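Local structure of citrate synthase (Thermotoga maritima, 2P2W) at residues A[163-168]-A[268-273]; A[262-267]-A[282-287]; A[147-152]-A[157-162]. The protein probably catalyses the condensation of oxaloacetate with acetyl-CoA and water to give citrate and free CoA, a step of the tricarboxylic acid cycle. All coordinates share one frame; numbering follows the deposited sequence.

Contact 1: residues A[163-168]-A[268-273]; sequences IRLLES and QEHFPD
L165 and H270 share the same first torsion, CG beside the backbone N and anti to the carbonyl carbon (chi1 -51° and -63°), and this brings the leucine methyls and the imidazole together between two helices of the mainly helical citrate synthase fold. One helix, 163-173, contributes its first turns; the other, 258-270, contributes its last residues and the loop that follows. The meeting is a worked example of how a single branched side chain can serve two unlike rings: CD2 lies over the imidazole alone, while CD1 touches both.

The CD2 methyl of L165 takes the histidine. It lies over one face of the ring in a CH-pi contact, 3.9 Å from the H270 centroid and 17° off the ring normal, and is displaced toward CE1, from which CD2 stands 3.7 Å. The CD1 methyl is placed nearer the root of the same residue, 3.7 Å from H270 CG, so the two branches together follow the imidazole from its attachment to its outer end. The rotation of the ring is probably held by a hydrogen bond between H270 ND1 and the carbonyl O of V266, one turn earlier on the same helix. V266 thus has two roles, because its side chain also packs against L165.

F271 is the first residue to leave helical geometry after this helix; its CB is still directed toward the partner segment, and its side chain also touches E309 of helix 299-309. No hydrogen bond joins the two segments, and the modest interface lies at the surface. Beyond the histidine, CD1 of L165 also meets the phenylalanine, approaching the ring obliquely, with F271 CE2 at 4.0 Å.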
loop_
_atom_site.group_PDB
_atom_site.type_symbol
_atom_site.label_atom_id
_atom_site.label_comp_id
_atom_site.label_asym_id
_atom_site.label_seq_id
_atom_site.Cartn_x
_atom_site.Cartn_y
_atom_site.Cartn_z
ATOM N N ILE A 163 -23.542 -7.964 -20.442
ATOM C CA ILE A 163 -22.562 -8.642 -19.606
ATOM C C ILE A 163 -21.287 -8.970 -20.385
ATOM O O ILE A 163 -20.180 -8.849 -19.859
ATOM C CB ILE A 163 -23.167 -9.940 -19.014
ATOM C CG1 ILE A 163 -24.236 -9.575 -17.978
ATOM C CG2 ILE A 163 -22.075 -10.801 -18.390
ATOM C CD1 ILE A 163 -25.038 -10.764 -17.455
ATOM N N ARG A 164 -21.445 -9.373 -21.641
ATOM C CA ARG A 164 -20.320 -9.709 -22.512
ATOM C C ARG A 164 -19.334 -8.543 -22.655
ATOM O O ARG A 164 -18.124 -8.721 -22.710
ATOM C CB ARG A 164 -20.875 -10.092 -23.884
ATOM C CG ARG A 164 -21.693 -11.383 -23.841
ATOM C CD ARG A 164 -22.026 -11.897 -25.247
ATOM N NE ARG A 164 -22.946 -13.037 -25.175
ATOM C CZ ARG A 164 -22.402 -14.264 -25.091
ATOM N NH1 ARG A 164 -21.088 -14.409 -25.069
ATOM N NH2 ARG A 164 -23.197 -15.336 -25.029
ATOM N N LEU A 165 -19.878 -7.332 -22.744
ATOM C CA LEU A 165 -19.055 -6.139 -22.906
ATOM C C LEU A 165 -18.248 -5.901 -21.627
ATOM O O LEU A 165 -17.063 -5.564 -21.680
ATOM C CB LEU A 165 -19.941 -4.927 -23.214
ATOM C CG LEU A 165 -20.950 -5.117 -24.358
ATOM C CD1 LEU A 165 -21.688 -3.806 -24.607
ATOM C CD2 LEU A 165 -20.234 -5.590 -25.619
ATOM N N LEU A 166 -18.895 -6.078 -20.479
ATOM C CA LEU A 166 -18.228 -5.900 -19.195
ATOM C C LEU A 166 -17.115 -6.932 -19.033
ATOM O O LEU A 166 -16.034 -6.616 -18.540
ATOM C CB LEU A 166 -19.229 -6.041 -18.040
ATOM C CG LEU A 166 -18.636 -5.969 -16.626
ATOM C CD1 LEU A 166 -17.891 -4.657 -16.452
ATOM C CD2 LEU A 166 -19.742 -6.095 -15.586
ATOM N N GLU A 167 -17.377 -8.166 -19.456
ATOM C CA GLU A 167 -16.379 -9.225 -19.346
ATOM C C GLU A 167 -15.143 -8.899 -20.197
ATOM O O GLU A 167 -14.007 -9.077 -19.747
ATOM C CB GLU A 167 -16.989 -10.568 -19.766
ATOM C CG GLU A 167 -16.039 -11.752 -19.658
ATOM C CD GLU A 167 -16.728 -12.996 -19.119
ATOM O OE1 GLU A 167 -17.876 -13.270 -19.532
ATOM O OE2 GLU A 167 -16.122 -13.704 -18.289
ATOM N N SER A 168 -15.361 -8.425 -21.423
ATOM C CA SER A 168 -14.240 -8.061 -22.289
ATOM C C SER A 168 -13.425 -6.961 -21.608
ATOM O O SER A 168 -12.195 -6.980 -21.633
ATOM C CB SER A 168 -14.739 -7.554 -23.649
ATOM O OG SER A 168 -15.294 -8.601 -24.421
ATOM N N GLN A 268 -18.521 2.275 -29.932
ATOM C CA GLN A 268 -18.967 2.648 -31.268
ATOM C C GLN A 268 -20.046 1.689 -31.759
ATOM O O GLN A 268 -21.001 2.095 -32.423
ATOM C CB GLN A 268 -17.795 2.622 -32.252
ATOM C CG GLN A 268 -18.131 3.234 -33.606
ATOM C CD GLN A 268 -18.367 4.723 -33.503
ATOM O OE1 GLN A 268 -17.451 5.484 -33.177
ATOM N NE2 GLN A 268 -19.603 5.153 -33.767
ATOM N N GLU A 269 -19.884 0.413 -31.425
ATOM C CA GLU A 269 -20.825 -0.605 -31.856
ATOM C C GLU A 269 -22.070 -0.736 -30.984
ATOM O O GLU A 269 -23.133 -1.107 -31.483
ATOM C CB GLU A 269 -20.114 -1.959 -31.950
ATOM C CG GLU A 269 -19.275 -2.108 -33.213
ATOM C CD GLU A 269 -18.362 -3.321 -33.190
ATOM O OE1 GLU A 269 -18.505 -4.164 -32.278
ATOM O OE2 GLU A 269 -17.495 -3.427 -34.087
ATOM N N HIS A 270 -21.956 -0.415 -29.697
ATOM C CA HIS A 270 -23.101 -0.552 -28.799
ATOM C C HIS A 270 -23.698 0.714 -28.197
ATOM O O HIS A 270 -24.870 0.715 -27.814
ATOM C CB HIS A 270 -22.760 -1.525 -27.672
ATOM C CG HIS A 270 -22.471 -2.912 -28.150
ATOM N ND1 HIS A 270 -21.241 -3.289 -28.644
ATOM C CD2 HIS A 270 -23.266 -4.003 -28.249
ATOM C CE1 HIS A 270 -21.290 -4.552 -29.023
ATOM N NE2 HIS A 270 -22.508 -5.009 -28.795
ATOM N N PHE A 271 -22.908 1.780 -28.100
ATOM C CA PHE A 271 -23.401 3.041 -27.545
ATOM C C PHE A 271 -22.903 4.239 -28.359
ATOM O O PHE A 271 -22.375 5.201 -27.803
ATOM C CB PHE A 271 -22.950 3.199 -26.085
ATOM C CG PHE A 271 -23.427 2.099 -25.180
ATOM C CD1 PHE A 271 -24.686 2.167 -24.588
ATOM C CD2 PHE A 271 -22.628 0.985 -24.932
ATOM C CE1 PHE A 271 -25.145 1.138 -23.758
ATOM C CE2 PHE A 271 -23.075 -0.048 -24.106
ATOM C CZ PHE A 271 -24.335 0.030 -23.518
ATOM N N PRO A 272 -23.103 4.209 -29.686
ATOM C CA PRO A 272 -22.663 5.289 -30.579
ATOM C C PRO A 272 -23.302 6.641 -30.302
ATOM O O PRO A 272 -22.744 7.680 -30.646
ATOM C CB PRO A 272 -23.050 4.790 -31.977
ATOM C CG PRO A 272 -24.241 3.891 -31.737
ATOM C CD PRO A 272 -24.035 3.306 -30.382
ATOM N N ASP A 273 -24.478 6.620 -29.687
ATOM C CA ASP A 273 -25.213 7.844 -29.415
ATOM C C ASP A 273 -25.041 8.393 -28.009
ATOM O O ASP A 273 -25.690 9.365 -27.635
ATOM C CB ASP A 273 -26.684 7.609 -29.739
ATOM C CG ASP A 273 -26.877 7.178 -31.181
ATOM O OD1 ASP A 273 -26.086 7.629 -32.037
ATOM O OD2 ASP A 273 -27.808 6.399 -31.460
#

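Contact 2: residues A[262-267]-A[282-287]; sequences FLKRVL and KLEEYI
K264 and E284 reach for each other from opposite directions across two consecutive helices; within 262-267 and 282-287 their CA atoms are the nearest pair, 10.5 Å apart. Two extended side chains span that gap: in each, CG is anti to the backbone N (chi1 -174° in the lysine, 165° in the glutamate), and the rest of the chain continues nearly straight. The result is a salt bridge with a weak hydrogen bond, K264 NZ to E284 OE1 at 3.2 Å. The ammonium is shared almost evenly, since NZ is also 3.3 Å from OE2 of E284, and the lysine's aliphatic part follows, with CD 3.5 Å from E284 OE1.

The stronger polar partner of the carboxylate lies one step outward. E284 OE1 is hydrogen-bonded to the hydroxyl of Y302, whose side chain also touches K264, so one tyrosine attends both members of the pair. The glutamate is buried, and the nearby positive charge would probably favour its ionised form. On the same helix as E284, K282 NZ forms a separate salt bridge with E285 OE1 at 2.8 Å, approaching on the syn side of that carboxylate.

Around the pair, L263 and L267 of helix 258-270 lean on helix 299-309, while L283 and Y286 of helix 275-289 pack against helix 231-241, so the charged link joins two helices that each pack on a further helix.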
loop_
_atom_site.group_PDB
_atom_site.type_symbol
_atom_site.label_atom_id
_atom_site.label_comp_id
_atom_site.label_asym_id
_atom_site.label_seq_id
_atom_site.Cartn_x
_atom_site.Cartn_y
_atom_site.Cartn_z
ATOM N N PHE A 262 -9.772 -1.036 -28.358
ATOM C CA PHE A 262 -10.765 -2.097 -28.267
ATOM C C PHE A 262 -12.067 -1.553 -27.670
ATOM O O PHE A 262 -13.143 -1.734 -28.243
ATOM C CB PHE A 262 -10.225 -3.258 -27.409
ATOM C CG PHE A 262 -11.098 -4.484 -27.417
ATOM C CD1 PHE A 262 -12.336 -4.486 -26.776
ATOM C CD2 PHE A 262 -10.686 -5.641 -28.073
ATOM C CE1 PHE A 262 -13.148 -5.619 -26.789
ATOM C CE2 PHE A 262 -11.489 -6.783 -28.093
ATOM C CZ PHE A 262 -12.723 -6.773 -27.451
ATOM N N LEU A 263 -11.968 -0.881 -26.525
ATOM C CA LEU A 263 -13.151 -0.328 -25.876
ATOM C C LEU A 263 -13.818 0.776 -26.693
ATOM O O LEU A 263 -15.028 0.962 -26.606
ATOM C CB LEU A 263 -12.807 0.192 -24.475
ATOM C CG LEU A 263 -12.405 -0.898 -23.472
ATOM C CD1 LEU A 263 -12.083 -0.264 -22.133
ATOM C CD2 LEU A 263 -13.537 -1.909 -23.323
ATOM N N LYS A 264 -13.042 1.517 -27.477
ATOM C CA LYS A 264 -13.644 2.557 -28.302
ATOM C C LYS A 264 -14.556 1.882 -29.327
ATOM O O LYS A 264 -15.642 2.378 -29.629
ATOM C CB LYS A 264 -12.579 3.382 -29.030
ATOM C CG LYS A 264 -13.168 4.571 -29.777
ATOM C CD LYS A 264 -12.121 5.329 -30.572
ATOM C CE LYS A 264 -12.752 6.519 -31.286
ATOM N NZ LYS A 264 -11.759 7.225 -32.138
ATOM N N ARG A 265 -14.114 0.740 -29.849
ATOM C CA ARG A 265 -14.906 0.009 -30.829
ATOM C C ARG A 265 -16.173 -0.533 -30.172
ATOM O O ARG A 265 -17.248 -0.528 -30.773
ATOM C CB ARG A 265 -14.093 -1.143 -31.431
ATOM C CG ARG A 265 -14.850 -1.912 -32.509
ATOM C CD ARG A 265 -13.970 -2.922 -33.245
ATOM N NE ARG A 265 -13.464 -3.972 -32.365
ATOM C CZ ARG A 265 -12.248 -3.985 -31.826
ATOM N NH1 ARG A 265 -11.391 -3.001 -32.074
ATOM N NH2 ARG A 265 -11.887 -4.989 -31.039
ATOM N N VAL A 266 -16.042 -1.008 -28.938
ATOM C CA VAL A 266 -17.187 -1.534 -28.201
ATOM C C VAL A 266 -18.265 -0.457 -28.103
ATOM O O VAL A 266 -19.437 -0.701 -28.402
ATOM C CB VAL A 266 -16.775 -1.961 -26.779
ATOM C CG1 VAL A 266 -18.007 -2.259 -25.942
ATOM C CG2 VAL A 266 -15.863 -3.182 -26.852
ATOM N N LEU A 267 -17.860 0.736 -27.683
ATOM C CA LEU A 267 -18.790 1.851 -27.552
ATOM C C LEU A 267 -19.367 2.261 -28.907
ATOM O O LEU A 267 -20.558 2.554 -29.025
ATOM C CB LEU A 267 -18.087 3.039 -26.894
ATOM C CG LEU A 267 -17.737 2.820 -25.416
ATOM C CD1 LEU A 267 -16.773 3.898 -24.923
ATOM C CD2 LEU A 267 -19.018 2.829 -24.600
ATOM N N LYS A 282 -14.482 12.971 -29.857
ATOM C CA LYS A 282 -14.080 14.244 -30.447
ATOM C C LYS A 282 -12.792 14.742 -29.798
ATOM O O LYS A 282 -11.942 15.342 -30.458
ATOM C CB LYS A 282 -15.185 15.284 -30.261
ATOM C CG LYS A 282 -14.937 16.590 -31.007
ATOM C CD LYS A 282 -14.875 16.358 -32.509
ATOM C CE LYS A 282 -14.913 17.670 -33.270
ATOM N NZ LYS A 282 -14.946 17.433 -34.735
ATOM N N LEU A 283 -12.657 14.491 -28.499
ATOM C CA LEU A 283 -11.467 14.906 -27.765
ATOM C C LEU A 283 -10.251 14.181 -28.346
ATOM O O LEU A 283 -9.195 14.783 -28.558
ATOM C CB LEU A 283 -11.628 14.575 -26.280
ATOM C CG LEU A 283 -10.524 15.016 -25.315
ATOM C CD1 LEU A 283 -10.272 16.521 -25.448
ATOM C CD2 LEU A 283 -10.953 14.668 -23.885
ATOM N N GLU A 284 -10.405 12.889 -28.616
ATOM C CA GLU A 284 -9.316 12.112 -29.192
ATOM C C GLU A 284 -8.982 12.649 -30.579
ATOM O O GLU A 284 -7.810 12.824 -30.920
ATOM C CB GLU A 284 -9.699 10.636 -29.311
ATOM C CG GLU A 284 -8.756 9.854 -30.213
ATOM C CD GLU A 284 -9.143 8.401 -30.354
ATOM O OE1 GLU A 284 -9.980 7.924 -29.560
ATOM O OE2 GLU A 284 -8.603 7.732 -31.262
ATOM N N GLU A 285 -10.014 12.906 -31.374
ATOM C CA GLU A 285 -9.810 13.415 -32.726
ATOM C C GLU A 285 -8.983 14.693 -32.727
ATOM O O GLU A 285 -8.036 14.828 -33.502
ATOM C CB GLU A 285 -11.146 13.700 -33.418
ATOM C CG GLU A 285 -10.990 14.110 -34.882
ATOM C CD GLU A 285 -12.273 14.655 -35.486
ATOM O OE1 GLU A 285 -12.653 15.795 -35.142
ATOM O OE2 GLU A 285 -12.906 13.945 -36.298
ATOM N N TYR A 286 -9.341 15.632 -31.861
ATOM C CA TYR A 286 -8.633 16.899 -31.807
ATOM C C TYR A 286 -7.193 16.777 -31.321
ATOM O O TYR A 286 -6.274 17.352 -31.914
ATOM C CB TYR A 286 -9.386 17.894 -30.920
ATOM C CG TYR A 286 -8.685 19.228 -30.811
ATOM C CD1 TYR A 286 -8.928 20.239 -31.741
ATOM C CD2 TYR A 286 -7.726 19.458 -29.823
ATOM C CE1 TYR A 286 -8.232 21.441 -31.693
ATOM C CE2 TYR A 286 -7.023 20.657 -29.765
ATOM C CZ TYR A 286 -7.280 21.644 -30.704
ATOM O OH TYR A 286 -6.585 22.830 -30.662
ATOM N N ILE A 287 -7.000 16.027 -30.242
ATOM C CA ILE A 287 -5.677 15.857 -29.665
ATOM C C ILE A 287 -4.726 15.084 -30.570
ATOM O O ILE A 287 -3.576 15.480 -30.742
ATOM C CB ILE A 287 -5.774 15.177 -28.279
ATOM C CG1 ILE A 287 -6.389 16.165 -27.284
ATOM C CG2 ILE A 287 -4.392 14.713 -27.811
ATOM C CD1 ILE A 287 -6.591 15.615 -25.884
#

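Contact 3: residues A[147-152]-A[157-162]; sequences HVENFY and GERNEK
G157, the first residue past helix 147-156, has positive phi and turns the chain back toward Y152, whose O is 4.1 Å from the glycine N. E158 then places its carbonyl O at the edge of the Y152 ring, in the ring plane, 3.1 Å from CD2; this buried oxygen has no hydrogen-bonding partner in the model. R159 starts away from the helix, but a bend at chi3 returns its guanidinium to E149: NH1 makes a long salt bridge of 3.6 Å to OE2, the two planes being 85° apart, while E149 OE1 is held by S146 N. N160 sets CB obliquely against the tyrosine, and its OD1 accepts from K162 N in a capping bond whose modelled length is doubtfully short. K162 curls so that CE lies 3.6 Å from Y152 OH.

Y152 meets this run of residues because its CG is anti to the backbone N (chi1 -163°). An alanine here would remove the ring and is likely to leave E158, N160 and K162 without the surface they rest on. The tyrosine also packs on I163 of helix 163-173 and edge-to-face with F156 of its own helix, so it bridges the two helices that the loop connects.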
loop_
_atom_site.group_PDB
_atom_site.type_symbol
_atom_site.label_atom_id
_atom_site.label_comp_id
_atom_site.label_asym_id
_atom_site.label_seq_id
_atom_site.Cartn_x
_atom_site.Cartn_y
_atom_site.Cartn_z
ATOM N N HIS A 147 -18.460 -15.782 -13.077
ATOM C CA HIS A 147 -17.923 -14.693 -12.253
ATOM C C HIS A 147 -18.530 -13.328 -12.602
ATOM O O HIS A 147 -18.984 -12.599 -11.717
ATOM C CB HIS A 147 -16.397 -14.636 -12.409
ATOM C CG HIS A 147 -15.709 -13.744 -11.420
ATOM N ND1 HIS A 147 -15.708 -13.992 -10.062
ATOM C CD2 HIS A 147 -14.971 -12.621 -11.595
ATOM C CE1 HIS A 147 -14.998 -13.061 -9.446
ATOM N NE2 HIS A 147 -14.540 -12.218 -10.353
ATOM N N VAL A 148 -18.537 -12.984 -13.887
ATOM C CA VAL A 148 -19.072 -11.697 -14.334
ATOM C C VAL A 148 -20.607 -11.678 -14.342
ATOM O O VAL A 148 -21.219 -10.698 -13.919
ATOM C CB VAL A 148 -18.528 -11.338 -15.737
ATOM C CG1 VAL A 148 -19.058 -9.981 -16.180
ATOM C CG2 VAL A 148 -17.003 -11.321 -15.708
ATOM N N GLU A 149 -21.227 -12.753 -14.824
ATOM C CA GLU A 149 -22.691 -12.841 -14.838
ATOM C C GLU A 149 -23.198 -12.622 -13.421
ATOM O O GLU A 149 -24.135 -11.858 -13.181
ATOM C CB GLU A 149 -23.154 -14.233 -15.280
ATOM C CG GLU A 149 -23.256 -14.449 -16.765
ATOM C CD GLU A 149 -23.696 -15.864 -17.104
ATOM O OE1 GLU A 149 -23.564 -16.766 -16.239
ATOM O OE2 GLU A 149 -24.163 -16.076 -18.243
ATOM N N ASN A 150 -22.570 -13.320 -12.482
ATOM C CA ASN A 150 -22.962 -13.234 -11.087
ATOM C C ASN A 150 -22.794 -11.848 -10.488
ATOM O O ASN A 150 -23.605 -11.419 -9.660
ATOM C CB ASN A 150 -22.174 -14.230 -10.248
ATOM C CG ASN A 150 -22.554 -14.161 -8.791
ATOM O OD1 ASN A 150 -23.667 -14.521 -8.403
ATOM N ND2 ASN A 150 -21.615 -13.717 -7.965
ATOM N N PHE A 151 -21.733 -11.152 -10.880
ATOM C CA PHE A 151 -21.513 -9.812 -10.359
ATOM C C PHE A 151 -22.678 -8.934 -10.791
ATOM O O PHE A 151 -23.273 -8.220 -9.982
ATOM C CB PHE A 151 -20.201 -9.231 -10.889
ATOM C CG PHE A 151 -19.990 -7.789 -10.524
ATOM C CD1 PHE A 151 -20.206 -7.349 -9.222
ATOM C CD2 PHE A 151 -19.573 -6.870 -11.481
ATOM C CE1 PHE A 151 -20.012 -6.012 -8.874
ATOM C CE2 PHE A 151 -19.374 -5.527 -11.146
ATOM C CZ PHE A 151 -19.595 -5.099 -9.839
ATOM N N TYR A 152 -23.012 -9.010 -12.072
ATOM C CA TYR A 152 -24.101 -8.215 -12.613
ATOM C C TYR A 152 -25.420 -8.553 -11.918
ATOM O O TYR A 152 -26.230 -7.668 -11.635
ATOM C CB TYR A 152 -24.219 -8.462 -14.114
ATOM C CG TYR A 152 -25.033 -7.421 -14.844
ATOM C CD1 TYR A 152 -24.438 -6.257 -15.336
ATOM C CD2 TYR A 152 -26.400 -7.597 -15.042
ATOM C CE1 TYR A 152 -25.191 -5.295 -16.011
ATOM C CE2 TYR A 152 -27.161 -6.647 -15.710
ATOM C CZ TYR A 152 -26.554 -5.501 -16.194
ATOM O OH TYR A 152 -27.312 -4.572 -16.867
ATOM N N GLY A 157 -29.908 -7.776 -9.914
ATOM C CA GLY A 157 -30.920 -8.818 -9.873
ATOM C C GLY A 157 -31.476 -9.220 -11.229
ATOM O O GLY A 157 -32.610 -9.688 -11.327
ATOM N N GLU A 158 -30.682 -9.044 -12.279
ATOM C CA GLU A 158 -31.114 -9.403 -13.625
ATOM C C GLU A 158 -29.921 -9.743 -14.515
ATOM O O GLU A 158 -28.779 -9.408 -14.194
ATOM C CB GLU A 158 -31.920 -8.254 -14.241
ATOM C CG GLU A 158 -31.184 -6.930 -14.274
ATOM C CD GLU A 158 -32.091 -5.760 -14.614
ATOM O OE1 GLU A 158 -33.307 -5.981 -14.803
ATOM O OE2 GLU A 158 -31.588 -4.618 -14.689
ATOM N N ARG A 159 -30.191 -10.426 -15.624
ATOM C CA ARG A 159 -29.144 -10.800 -16.563
ATOM C C ARG A 159 -29.392 -10.160 -17.917
ATOM O O ARG A 159 -30.517 -10.148 -18.416
ATOM C CB ARG A 159 -29.055 -12.318 -16.696
ATOM C CG ARG A 159 -28.256 -12.958 -15.575
ATOM C CD ARG A 159 -27.716 -14.311 -15.982
ATOM N NE ARG A 159 -28.727 -15.360 -15.925
ATOM C CZ ARG A 159 -28.539 -16.586 -16.398
ATOM N NH1 ARG A 159 -27.384 -16.906 -16.964
ATOM N NH2 ARG A 159 -29.498 -17.496 -16.295
ATOM N N ASN A 160 -28.325 -9.635 -18.508
ATOM C CA ASN A 160 -28.414 -8.943 -19.784
ATOM C C ASN A 160 -27.215 -9.245 -20.681
ATOM O O ASN A 160 -26.135 -9.581 -20.198
ATOM C CB ASN A 160 -28.509 -7.437 -19.514
ATOM C CG ASN A 160 -28.648 -6.624 -20.775
ATOM O OD1 ASN A 160 -27.768 -6.632 -21.630
ATOM N ND2 ASN A 160 -29.764 -5.913 -20.901
ATOM N N GLU A 161 -27.417 -9.118 -21.988
ATOM C CA GLU A 161 -26.370 -9.364 -22.975
ATOM C C GLU A 161 -25.175 -8.426 -22.792
ATOM O O GLU A 161 -24.054 -8.751 -23.187
ATOM C CB GLU A 161 -26.941 -9.194 -24.384
ATOM C CG GLU A 161 -25.937 -9.411 -25.502
ATOM C CD GLU A 161 -26.455 -8.935 -26.846
ATOM O OE1 GLU A 161 -27.166 -7.906 -26.880
ATOM O OE2 GLU A 161 -26.151 -9.590 -27.867
ATOM N N LYS A 162 -25.426 -7.264 -22.198
ATOM C CA LYS A 162 -24.381 -6.273 -21.957
ATOM C C LYS A 162 -23.248 -6.861 -21.121
ATOM O O LYS A 162 -22.136 -6.325 -21.090
ATOM C CB LYS A 162 -24.977 -5.056 -21.245
ATOM C CG LYS A 162 -25.605 -4.041 -22.195
ATOM C CD LYS A 162 -26.847 -3.385 -21.598
ATOM C CE LYS A 162 -26.724 -3.167 -20.099
ATOM N NZ LYS A 162 -27.442 -1.930 -19.668
#

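Overall arrangement
Contacts 1 and 3 are surface contacts, whereas contact 2 is partly buried through its glutamate. Contacts 1 and 2 both use helix 258-270 and touch directly, as where S168 CB meets F262 CE1; contact 3 meets contact 1 through the successive helices 147-156 and 163-173, with I163 and L166 set against V148. Contacts 2 and 3 do not touch, their nearest atoms being about 8 Å apart. The chemistry varies with place: methyls and rings at the end of a helix in contact 1, one charged pair between helices in contact 2, and a mixture of aromatic edge, long salt bridge and capping in the connecting loop of contact 3.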